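Alkaline phosphatase D (Bacillus subtilis, PDB 2YEQ) hydrolyses phosphate esters, releasing phosphate and an alcohol, at an active site that holds iron and calcium. Local coordinates at residues V375-L389 against I400-S412. Sequence-based numbering, arbitrary orientation.
Sequences VVLTGDVHASWASNL and IFGAEFVGTSITS. With FE (Fe (III) ion), chain B; CA (calcium ion), chain C; EDO (1,2-ethanediol), chain U.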
# COMPACT_ATOMS: atom_id res chain seq x y z
N VAL A 375 -7.25 -14.03 4.87
CA VAL A 375 -6.15 -13.75 3.98
C VAL A 375 -5.51 -12.43 4.40
O VAL A 375 -6.20 -11.46 4.66
CB VAL A 375 -6.65 -13.66 2.52
CG1 VAL A 375 -5.54 -13.15 1.61
CG2 VAL A 375 -7.21 -15.06 2.06
N VAL A 376 -4.19 -12.41 4.40
CA VAL A 376 -3.41 -11.23 4.77
C VAL A 376 -2.64 -10.78 3.56
O VAL A 376 -1.94 -11.57 2.96
CB VAL A 376 -2.43 -11.54 5.94
CG1 VAL A 376 -1.64 -10.27 6.34
CG2 VAL A 376 -3.22 -12.09 7.14
N LEU A 377 -2.80 -9.50 3.21
CA LEU A 377 -2.04 -8.83 2.17
C LEU A 377 -1.02 -7.89 2.81
O LEU A 377 -1.35 -7.16 3.75
CB LEU A 377 -2.99 -7.99 1.30
CG LEU A 377 -4.34 -8.58 0.90
CD1 LEU A 377 -5.12 -7.56 0.06
CD2 LEU A 377 -4.16 -9.91 0.17
N THR A 378 0.18 -7.88 2.26
CA THR A 378 1.35 -7.26 2.85
C THR A 378 2.26 -6.61 1.80
O THR A 378 2.32 -7.07 0.68
CB THR A 378 2.18 -8.35 3.54
OG1 THR A 378 1.37 -9.02 4.47
CG2 THR A 378 3.41 -7.79 4.19
N GLY A 379 2.98 -5.55 2.19
CA GLY A 379 4.04 -5.01 1.36
C GLY A 379 5.33 -4.95 2.15
O GLY A 379 5.75 -5.93 2.74
N ASP A 380 5.99 -3.79 2.09
CA ASP A 380 7.15 -3.41 2.94
C ASP A 380 8.48 -4.05 2.62
O ASP A 380 9.52 -3.37 2.64
CB ASP A 380 6.83 -3.53 4.44
CG ASP A 380 7.98 -2.99 5.33
OD1 ASP A 380 8.24 -1.75 5.34
OD2 ASP A 380 8.63 -3.85 5.98
N VAL A 381 8.48 -5.33 2.27
CA VAL A 381 9.72 -6.11 2.22
C VAL A 381 10.38 -6.16 0.86
O VAL A 381 11.45 -6.73 0.72
CB VAL A 381 9.54 -7.54 2.85
CG1 VAL A 381 8.92 -7.42 4.27
CG2 VAL A 381 8.73 -8.48 1.93
N HIS A 382 9.78 -5.52 -0.13
CA HIS A 382 10.41 -5.32 -1.45
C HIS A 382 10.73 -6.66 -2.17
O HIS A 382 11.70 -6.77 -2.89
CB HIS A 382 11.68 -4.46 -1.34
CG HIS A 382 11.46 -3.09 -0.73
ND1 HIS A 382 12.52 -2.26 -0.43
CD2 HIS A 382 10.34 -2.42 -0.39
CE1 HIS A 382 12.06 -1.13 0.08
NE2 HIS A 382 10.74 -1.19 0.12
N ALA A 383 9.90 -7.65 -1.93
CA ALA A 383 10.04 -8.97 -2.57
C ALA A 383 8.75 -9.72 -2.33
O ALA A 383 7.96 -9.41 -1.43
CB ALA A 383 11.26 -9.75 -2.05
N SER A 384 8.49 -10.68 -3.21
CA SER A 384 7.27 -11.45 -3.11
C SER A 384 7.48 -12.67 -2.25
O SER A 384 8.47 -13.37 -2.41
CB SER A 384 6.83 -11.91 -4.52
OG SER A 384 6.32 -10.85 -5.28
N TRP A 385 6.52 -12.94 -1.38
CA TRP A 385 6.47 -14.15 -0.58
C TRP A 385 5.03 -14.65 -0.51
O TRP A 385 4.09 -13.90 -0.73
CB TRP A 385 6.97 -13.90 0.86
CG TRP A 385 8.32 -13.28 1.03
CD1 TRP A 385 8.64 -11.96 0.91
CD2 TRP A 385 9.54 -13.94 1.43
NE1 TRP A 385 9.96 -11.76 1.18
CE2 TRP A 385 10.54 -12.94 1.51
CE3 TRP A 385 9.88 -15.27 1.71
CZ2 TRP A 385 11.86 -13.23 1.85
CZ3 TRP A 385 11.20 -15.56 2.03
CH2 TRP A 385 12.18 -14.54 2.11
N ALA A 386 4.84 -15.92 -0.17
CA ALA A 386 3.53 -16.45 0.15
C ALA A 386 3.69 -17.52 1.24
O ALA A 386 4.65 -18.28 1.20
CB ALA A 386 2.85 -17.04 -1.10
N SER A 387 2.76 -17.53 2.18
CA SER A 387 2.82 -18.42 3.35
C SER A 387 1.47 -18.99 3.66
O SER A 387 0.45 -18.30 3.64
CB SER A 387 3.28 -17.67 4.63
OG SER A 387 4.64 -17.32 4.53
N ASN A 388 1.48 -20.26 4.07
CA ASN A 388 0.37 -20.81 4.83
C ASN A 388 0.40 -20.21 6.25
O ASN A 388 1.46 -20.14 6.87
CB ASN A 388 0.51 -22.35 4.92
CG ASN A 388 0.29 -23.04 3.56
OD1 ASN A 388 1.02 -23.97 3.17
ND2 ASN A 388 -0.71 -22.57 2.84
N LEU A 389 -0.75 -19.81 6.75
CA LEU A 389 -0.89 -19.33 8.12
C LEU A 389 -1.50 -20.43 9.00
O LEU A 389 -2.66 -20.80 8.82
CB LEU A 389 -1.80 -18.10 8.18
CG LEU A 389 -1.27 -16.88 7.38
CD1 LEU A 389 -2.25 -15.72 7.51
CD2 LEU A 389 0.14 -16.49 7.84
N ILE A 400 -4.56 -24.92 9.40
CA ILE A 400 -4.35 -23.74 8.56
C ILE A 400 -5.58 -22.85 8.64
O ILE A 400 -6.69 -23.27 8.32
CB ILE A 400 -4.02 -24.13 7.14
CG1 ILE A 400 -2.63 -24.76 7.11
CG2 ILE A 400 -4.08 -22.89 6.19
CD1 ILE A 400 -2.23 -25.33 5.77
N PHE A 401 -5.41 -21.62 9.14
CA PHE A 401 -6.53 -20.70 9.23
C PHE A 401 -6.57 -19.75 8.03
O PHE A 401 -7.54 -19.01 7.84
CB PHE A 401 -6.56 -19.94 10.58
CG PHE A 401 -5.48 -18.90 10.74
CD1 PHE A 401 -5.67 -17.60 10.28
CD2 PHE A 401 -4.31 -19.20 11.42
CE1 PHE A 401 -4.69 -16.63 10.47
CE2 PHE A 401 -3.33 -18.24 11.62
CZ PHE A 401 -3.51 -16.96 11.13
N GLY A 402 -5.54 -19.76 7.21
CA GLY A 402 -5.51 -18.84 6.08
C GLY A 402 -4.21 -18.80 5.36
O GLY A 402 -3.41 -19.73 5.45
N ALA A 403 -3.97 -17.70 4.66
CA ALA A 403 -2.76 -17.51 3.88
C ALA A 403 -2.33 -16.04 3.89
O ALA A 403 -3.17 -15.16 4.08
CB ALA A 403 -3.00 -17.93 2.42
N GLU A 404 -1.04 -15.81 3.68
CA GLU A 404 -0.49 -14.47 3.51
C GLU A 404 0.14 -14.33 2.14
O GLU A 404 0.95 -15.16 1.75
CB GLU A 404 0.60 -14.16 4.57
CG GLU A 404 1.14 -12.73 4.44
CD GLU A 404 2.21 -12.32 5.47
OE1 GLU A 404 2.93 -13.19 6.03
OE2 GLU A 404 2.37 -11.07 5.64
N PHE A 405 -0.23 -13.27 1.43
CA PHE A 405 0.42 -12.89 0.19
C PHE A 405 1.17 -11.58 0.39
O PHE A 405 0.55 -10.53 0.58
CB PHE A 405 -0.65 -12.72 -0.90
CG PHE A 405 -1.46 -13.97 -1.10
CD1 PHE A 405 -0.85 -15.10 -1.62
CD2 PHE A 405 -2.76 -14.05 -0.70
CE1 PHE A 405 -1.56 -16.31 -1.77
CE2 PHE A 405 -3.50 -15.28 -0.85
CZ PHE A 405 -2.87 -16.39 -1.38
N VAL A 406 2.49 -11.68 0.36
CA VAL A 406 3.37 -10.54 0.50
C VAL A 406 3.76 -10.10 -0.89
O VAL A 406 4.38 -10.82 -1.65
CB VAL A 406 4.65 -10.91 1.27
CG1 VAL A 406 5.59 -9.68 1.44
CG2 VAL A 406 4.29 -11.55 2.65
N GLY A 407 3.37 -8.90 -1.26
CA GLY A 407 3.74 -8.38 -2.56
C GLY A 407 5.08 -7.73 -2.63
O GLY A 407 5.49 -7.00 -1.72
N THR A 408 5.77 -7.96 -3.74
CA THR A 408 6.97 -7.22 -4.07
C THR A 408 6.70 -5.71 -4.21
O THR A 408 5.56 -5.25 -4.18
CB THR A 408 7.54 -7.76 -5.36
OG1 THR A 408 8.83 -7.21 -5.62
CG2 THR A 408 6.57 -7.54 -6.54
N SER A 409 7.76 -4.95 -4.39
CA SER A 409 7.67 -3.52 -4.57
C SER A 409 7.47 -3.16 -6.06
O SER A 409 7.92 -3.90 -6.95
CB SER A 409 8.95 -2.91 -4.09
OG SER A 409 10.07 -3.61 -4.61
N ILE A 410 6.81 -2.03 -6.29
CA ILE A 410 6.67 -1.44 -7.64
C ILE A 410 8.03 -1.11 -8.21
O ILE A 410 8.30 -1.40 -9.38
CB ILE A 410 5.76 -0.20 -7.57
CG1 ILE A 410 4.33 -0.60 -7.25
CG2 ILE A 410 5.86 0.66 -8.84
CD1 ILE A 410 3.51 -1.20 -8.48
N THR A 411 8.91 -0.49 -7.39
CA THR A 411 10.30 -0.23 -7.78
C THR A 411 11.37 -0.37 -6.70
O THR A 411 12.53 -0.56 -7.02
CB THR A 411 10.46 1.24 -8.26
OG1 THR A 411 9.85 2.10 -7.28
CG2 THR A 411 9.80 1.44 -9.66
N SER A 412 11.02 -0.21 -5.43
CA SER A 412 12.05 -0.09 -4.37
C SER A 412 12.97 -1.29 -4.41
O SER A 412 12.51 -2.44 -4.47
CB SER A 412 11.42 0.02 -2.98
OG SER A 412 10.48 1.06 -2.96
FE FE B . 9.39 0.35 0.86
CA CA C . 7.82 0.41 4.47
C1 EDO U . 17.71 -2.23 -1.01
O1 EDO U . 18.20 -1.18 -1.88
C2 EDO U . 16.28 -1.95 -0.56
O2 EDO U . 15.39 -3.07 -0.80
O HOH W 1 7.13 -4.58 -0.96
O HOH W 2 14.02 -5.36 -3.83
O HOH W 3 4.42 -14.56 4.31
O HOH W 4 5.97 -0.34 2.85
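With CG anti to the backbone N (chi1 -177°), Glu404 carries its carboxylate to Thr378, whose OG1, anti to its carbonyl carbon (chi1 -56°), donates to the anti lone pair of Glu404 OE2 at 2.6 Å. Phe334 N also binds OE2, while Ala335 N and a water shared with Ser387 OG bind OE1, which probably helps offset a buried negative charge. Strand 400-406 runs between strand 375-378, parallel with 13° between strand directions, and strand 384-389, the antiparallel other arm of its hairpin; Phe405 N to Val376 O (2.9 Å) and Glu404 N to Ser387 O (2.9 Å) document the pairings. Phe401 and Gly402 both oppose Leu389 in a classic beta bulge, and Leu389 CB makes a CH-pi contact over the Phe401 ring, 3.9 Å from its centroid. An alanine here would probably leave Leu389 CB without the ring face it packs on and open a gap beside the bulge. In this calcineurin-like phosphoesterase fold, strand 375-378 leads into the loop bearing Asp380, whose OD1 binds calcium, and His382, whose NE2 binds iron at 2.2 Å with Cys124, Asp151 and Tyr154. Ser412 CB makes a CH-pi contact over the His382 imidazole, 3.4 Å from its centroid, while Ser412 OG hydrogen-bonds Tyr154 OH.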